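Local coordinates for Two-component system sensor histidine kinase (Bacteroides thetaiotaomicron, PDB 3OTT) that probably senses saccharides through its extracellular propeller domain and passes the signal on as a histidine kinase that may regulate transcription, at the interface of chains A and B. Coordinates in Å, arbitrary orientation; residue numbers count along the deposited sequence, not the author numbering. Chains: chain A/B, Two-component system sensor histidine kinase.

The interface of chains A and B. Residues chain A 490; chain B 130-132.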
loop_
_atom_site.group_PDB
_atom_site.type_symbol
_atom_site.label_atom_id
_atom_site.label_comp_id
_atom_site.label_asym_id
_atom_site.label_seq_id
_atom_site.Cartn_x
_atom_site.Cartn_y
_atom_site.Cartn_z
ATOM N N TYR A 490 10.294 -37.643 -6.530
ATOM C CA TYR A 490 10.943 -36.528 -7.165
ATOM C C TYR A 490 12.104 -37.010 -8.098
ATOM O O TYR A 490 13.009 -37.735 -7.671
ATOM C CB TYR A 490 11.426 -35.653 -6.006
ATOM C CG TYR A 490 12.027 -34.331 -6.346
ATOM C CD1 TYR A 490 11.234 -33.195 -6.460
ATOM C CD2 TYR A 490 13.410 -34.207 -6.524
ATOM C CE1 TYR A 490 11.806 -31.967 -6.774
ATOM C CE2 TYR A 490 13.987 -32.989 -6.837
ATOM C CZ TYR A 490 13.185 -31.872 -6.961
ATOM O OH TYR A 490 13.769 -30.659 -7.277
ATOM N N SER B 130 9.075 -25.872 -5.935
ATOM C CA SER B 130 9.237 -27.209 -6.520
ATOM C C SER B 130 10.731 -27.593 -6.529
ATOM O O SER B 130 11.065 -28.734 -6.692
ATOM C CB SER B 130 8.675 -27.231 -7.950
ATOM O OG SER B 130 9.377 -26.282 -8.791
ATOM N N ARG B 131 11.618 -26.610 -6.379
ATOM C CA ARG B 131 13.052 -26.827 -6.537
ATOM C C ARG B 131 13.435 -27.284 -7.986
ATOM O O ARG B 131 14.473 -27.932 -8.217
ATOM C CB ARG B 131 13.604 -27.719 -5.380
ATOM C CG ARG B 131 13.399 -27.076 -3.927
ATOM C CD ARG B 131 14.081 -27.843 -2.683
ATOM N NE ARG B 131 14.704 -26.890 -1.715
ATOM C CZ ARG B 131 14.309 -26.615 -0.441
ATOM N NH1 ARG B 131 13.268 -27.245 0.144
ATOM N NH2 ARG B 131 14.997 -25.704 0.277
ATOM N N LYS B 132 12.611 -26.922 -8.968
ATOM C CA LYS B 132 12.930 -27.240 -10.387
ATOM C C LYS B 132 13.931 -26.263 -11.023
ATOM O O LYS B 132 13.768 -25.061 -10.931
ATOM C CB LYS B 132 11.675 -27.339 -11.263
ATOM C CG LYS B 132 12.038 -27.653 -12.785
ATOM C CD LYS B 132 10.865 -28.049 -13.714
ATOM C CE LYS B 132 10.312 -29.491 -13.461
ATOM N NZ LYS B 132 11.298 -30.669 -13.520
#
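Two beta-propeller loops meet here, in the extracellular sensor domain of a histidine kinase receptor. A:Tyr490 lies in the turn between strands 485-489 and 495-499 of one chain. B:Ser130, B:Arg131 and B:Lys132 form the end of the turn between strands 122-127 and 133-136 of the other. The tyrosine brings its phenol end to two consecutive backbone carbonyls. Its hydroxyl OH is 3.0 Å from the carbonyl O of B:Arg131, a distance that alone would suit a hydrogen bond. This oxygen lies almost in line with the CZ-OH bond, at about 168° at OH, which directs the proton well off it. Any bond is strongly bent and poor at best. The same OH gives a weak hydrogen bond to the carbonyl O of B:Ser130 at 3.4 Å. That oxygen is farther but better placed for the proton, with a CZ-OH-O angle of about 97°, so the bond is weak by length. The B:Ser130 O also sits in the plane of the ring, at its edge, 3.3 Å from A:Tyr490 CE1. CG of A:Tyr490 is anti to the backbone N (chi1 -174°), which extends the ring from its turn towards chain B. The side chain of B:Arg131 contributes mainly at its base, with CB 3.5 Å from A:Tyr490 OH. The left-handed backbone turn at B:Arg131 goes with both carbonyls pointing broadly the same way, that of B:Ser130 more nearly at the hydroxyl. Within the turn, B:Lys132 N gives a weak 3.3 Å hydrogen bond to the B:Ser130 hydroxyl OG. The patch hides 87 Å² in all, and two-fold symmetry repeats it with the chains exchanged. The pairing may reflect a receptor dimer, but the crystal alone does not show this.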